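Local coordinates for methyltransferase-like protein (Saccharopolyspora spinosa, PDB 4PNE), which catalyses a [4+2] cycloaddition in spinosyn biosynthesis, using a fold like that of the S-adenosylmethionine-dependent methyltransferases, at residues 92-97 with 160-165. Numbering follows the deposited sequence.
Sequences GGVRLL and AFDAAW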
ATOM      1  N   GLY A  92      -8.384 -15.292 -14.803  1.00 18.63           N
ATOM      2  CA  GLY A  92      -9.295 -15.701 -13.752  1.00 16.86           C
ATOM      3  C   GLY A  92      -8.710 -16.913 -13.038  1.00 16.18           C
ATOM      4  O   GLY A  92      -7.871 -17.621 -13.582  1.00 17.00           O
ATOM      5  N   GLY A  93      -9.171 -17.185 -11.825  1.00 15.19           N
ATOM      6  CA  GLY A  93      -8.860 -18.434 -11.154  1.00 14.10           C
ATOM      7  C   GLY A  93      -7.502 -18.506 -10.503  1.00 13.46           C
ATOM      8  O   GLY A  93      -7.006 -19.587 -10.207  1.00 18.31           O
ATOM      9  N   VAL A  94      -6.908 -17.337 -10.276  1.00 12.98           N
ATOM     10  CA  VAL A  94      -5.614 -17.247  -9.600  1.00 14.48           C
ATOM     11  C   VAL A  94      -5.818 -16.881  -8.137  1.00 12.79           C
ATOM     12  O   VAL A  94      -6.913 -16.448  -7.738  1.00 12.30           O
ATOM     13  CB  VAL A  94      -4.711 -16.203 -10.258  1.00 14.43           C
ATOM     14  CG1 VAL A  94      -4.372 -16.585 -11.701  1.00 19.00           C
ATOM     15  CG2 VAL A  94      -5.357 -14.834 -10.245  1.00 15.32           C
ATOM     16  N   ARG A  95      -4.769 -17.097  -7.345  1.00 10.46           N
ATOM     17  CA  ARG A  95      -4.740 -16.756  -5.937  1.00 14.08           C
ATOM     18  C   ARG A  95      -3.738 -15.627  -5.784  1.00 11.21           C
ATOM     19  O   ARG A  95      -2.621 -15.736  -6.275  1.00 11.24           O
ATOM     20  CB  ARG A  95      -4.355 -17.958  -5.055  1.00 14.03           C
ATOM     21  CG  ARG A  95      -4.744 -17.759  -3.603  1.00 21.22           C
ATOM     22  CD  ARG A  95      -4.306 -18.896  -2.708  1.00 17.73           C
ATOM     23  NE  ARG A  95      -4.494 -18.517  -1.317  1.00 21.72           N
ATOM     24  CZ  ARG A  95      -3.946 -19.159  -0.287  1.00 22.87           C
ATOM     25  NH1 ARG A  95      -4.159 -18.723   0.947  1.00 20.74           N
ATOM     26  NH2 ARG A  95      -3.182 -20.227  -0.496  1.00 21.60           N
ATOM     27  N   LEU A  96      -4.148 -14.550  -5.123  1.00  9.96           N
ATOM     28  CA  LEU A  96      -3.365 -13.337  -4.975  1.00 12.19           C
ATOM     29  C   LEU A  96      -3.191 -12.976  -3.491  1.00 10.85           C
ATOM     30  O   LEU A  96      -4.182 -12.996  -2.747  1.00 11.17           O
ATOM     31  CB  LEU A  96      -4.052 -12.193  -5.729  1.00 11.97           C
ATOM     32  CG  LEU A  96      -3.247 -10.910  -5.858  1.00 16.98           C
ATOM     33  CD1 LEU A  96      -3.466 -10.286  -7.221  1.00 16.71           C
ATOM     34  CD2 LEU A  96      -3.659  -9.982  -4.767  1.00 13.62           C
ATOM     35  N   LEU A  97      -1.964 -12.685  -3.054  1.00 12.22           N
ATOM     36  CA  LEU A  97      -1.707 -12.202  -1.697  1.00 11.68           C
ATOM     37  C   LEU A  97      -1.596 -10.675  -1.703  1.00 13.59           C
ATOM     38  O   LEU A  97      -0.706 -10.131  -2.348  1.00 11.35           O
ATOM     39  CB  LEU A  97      -0.421 -12.818  -1.143  1.00 12.13           C
ATOM     40  CG  LEU A  97       0.019 -12.456   0.271  1.00 12.63           C
ATOM     41  CD1 LEU A  97      -0.954 -12.988   1.270  1.00 15.02           C
ATOM     42  CD2 LEU A  97       1.438 -12.940   0.518  1.00 15.43           C
ATOM     43  N   ALA A 160       2.591 -20.868  -3.128  1.00 14.67           N
ATOM     44  CA  ALA A 160       1.142 -20.864  -2.863  1.00 13.69           C
ATOM     45  C   ALA A 160       0.345 -19.883  -3.722  1.00 14.96           C
ATOM     46  O   ALA A 160      -0.839 -20.101  -3.985  1.00 17.16           O
ATOM     47  CB  ALA A 160       0.900 -20.545  -1.420  1.00 14.66           C
ATOM     48  N   PHE A 161       0.973 -18.784  -4.139  1.00 12.41           N
ATOM     49  CA  PHE A 161       0.236 -17.688  -4.778  1.00 11.28           C
ATOM     50  C   PHE A 161       0.690 -17.415  -6.200  1.00 12.59           C
ATOM     51  O   PHE A 161       1.882 -17.420  -6.486  1.00 13.74           O
ATOM     52  CB  PHE A 161       0.390 -16.392  -3.974  1.00 11.79           C
ATOM     53  CG  PHE A 161      -0.216 -16.461  -2.627  1.00 11.41           C
ATOM     54  CD1 PHE A 161      -1.530 -16.180  -2.457  1.00 13.29           C
ATOM     55  CD2 PHE A 161       0.549 -16.791  -1.545  1.00 12.11           C
ATOM     56  CE1 PHE A 161      -2.104 -16.242  -1.223  1.00  9.40           C
ATOM     57  CE2 PHE A 161      -0.012 -16.879  -0.283  1.00 14.64           C
ATOM     58  CZ  PHE A 161      -1.338 -16.602  -0.121  1.00 12.81           C
ATOM     59  N   ASP A 162      -0.252 -17.119  -7.088  1.00 11.16           N
ATOM     60  CA  ASP A 162       0.051 -16.735  -8.453  1.00 10.61           C
ATOM     61  C   ASP A 162       0.558 -15.294  -8.563  1.00 10.78           C
ATOM     62  O   ASP A 162       1.287 -14.948  -9.492  1.00 11.71           O
ATOM     63  CB  ASP A 162      -1.188 -16.887  -9.340  1.00 12.52           C
ATOM     64  CG  ASP A 162      -1.735 -18.309  -9.343  1.00 17.11           C
ATOM     65  OD1 ASP A 162      -1.131 -19.176 -10.001  1.00 19.82           O
ATOM     66  OD2 ASP A 162      -2.755 -18.600  -8.682  1.00 14.61           O
ATOM     67  N   ALA A 163       0.147 -14.450  -7.623  1.00 10.25           N
ATOM     68  CA  ALA A 163       0.477 -13.042  -7.665  1.00 10.34           C
ATOM     69  C   ALA A 163       0.413 -12.449  -6.284  1.00  8.62           C
ATOM     70  O   ALA A 163      -0.132 -13.057  -5.346  1.00 10.39           O
ATOM     71  CB  ALA A 163      -0.458 -12.298  -8.580  1.00 14.44           C
ATOM     72  N   ALA A 164       0.955 -11.249  -6.178  1.00 10.77           N
ATOM     73  CA  ALA A 164       0.925 -10.484  -4.961  1.00 10.56           C
ATOM     74  C   ALA A 164       0.906  -9.002  -5.244  1.00  8.73           C
ATOM     75  O   ALA A 164       1.430  -8.565  -6.262  1.00 10.67           O
ATOM     76  CB  ALA A 164       2.132 -10.822  -4.128  1.00 10.42           C
ATOM     77  N   TRP A 165       0.347  -8.235  -4.312  1.00  7.96           N
ATOM     78  CA  TRP A 165       0.445  -6.781  -4.274  1.00  9.54           C
ATOM     79  C   TRP A 165       1.220  -6.335  -3.022  1.00  9.89           C
ATOM     80  O   TRP A 165       1.051  -6.900  -1.958  1.00 10.50           O
ATOM     81  CB  TRP A 165      -0.912  -6.116  -4.217  1.00 12.61           C
ATOM     82  CG  TRP A 165      -1.817  -6.364  -5.324  1.00  9.58           C
ATOM     83  CD1 TRP A 165      -1.478  -6.760  -6.587  1.00 11.25           C
ATOM     84  CD2 TRP A 165      -3.243  -6.275  -5.295  1.00 11.69           C
ATOM     85  NE1 TRP A 165      -2.608  -6.867  -7.360  1.00 11.95           N
ATOM     86  CE2 TRP A 165      -3.702  -6.577  -6.583  1.00 14.08           C
ATOM     87  CE3 TRP A 165      -4.177  -5.916  -4.308  1.00 15.95           C
ATOM     88  CZ2 TRP A 165      -5.049  -6.597  -6.902  1.00 17.91           C
ATOM     89  CZ3 TRP A 165      -5.508  -5.904  -4.634  1.00 19.70           C
ATOM     90  CH2 TRP A 165      -5.940  -6.237  -5.911  1.00 20.96           C
TER
HETATM   91  O   HOH W   1      -2.623 -21.703  -2.655  1.00 22.95           O
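The ring of Phe161 is a flat plate set between Arg95 and Leu97, which point to the same side of their strand. Leu97 presses CB squarely onto one face, 3.7 Å from the ring centroid in a CH-pi contact, with CD1 reaching on to CZ. The extended Arg95 chain crosses the ring obliquely instead: NE passes 3.3 Å from Phe161 CE1, and the guanidinium plane is inclined 43° to the ring. A water in plane at the guanidinium edge bridges Arg95 NH2 to the carbonyl O of Ala160.

On the other side of the sheet, Leu96 is the bump: its two methyls fill the angle between the Trp165 indole face and the small CB of Ala163. Its CG lies anti to the backbone N (chi1 -171°), which leans the methyl fork toward Trp165, whose side chain it crosses at about a right angle; CD2 sits over the indole, 3.9 Å from the five-membered ring centroid, while CD1 reaches NE1 and Ala163 CB. That NE1 is hydrogen-bonded to Thr88 OG1, which helps fix the indole's rotation.

Between these two layers the backbones pair in parallel. Leu97 N binds Ala163 O, and Leu97 O receives Trp165 N at 2.9 Å. Where the chain turns at Asp162, Arg95 O accepts Asp162 N and, weakly, Ala163 N, while carboxylate OD2 replaces a backbone acceptor, receiving Arg95 N at 2.8 Å through its anti lone pair. Strands 95-99 and 161-167 thus pair at their N-terminal ends, in the middle of the 3-2-1-4-5-7-6 order of the Rossmann-like methyltransferase sheet.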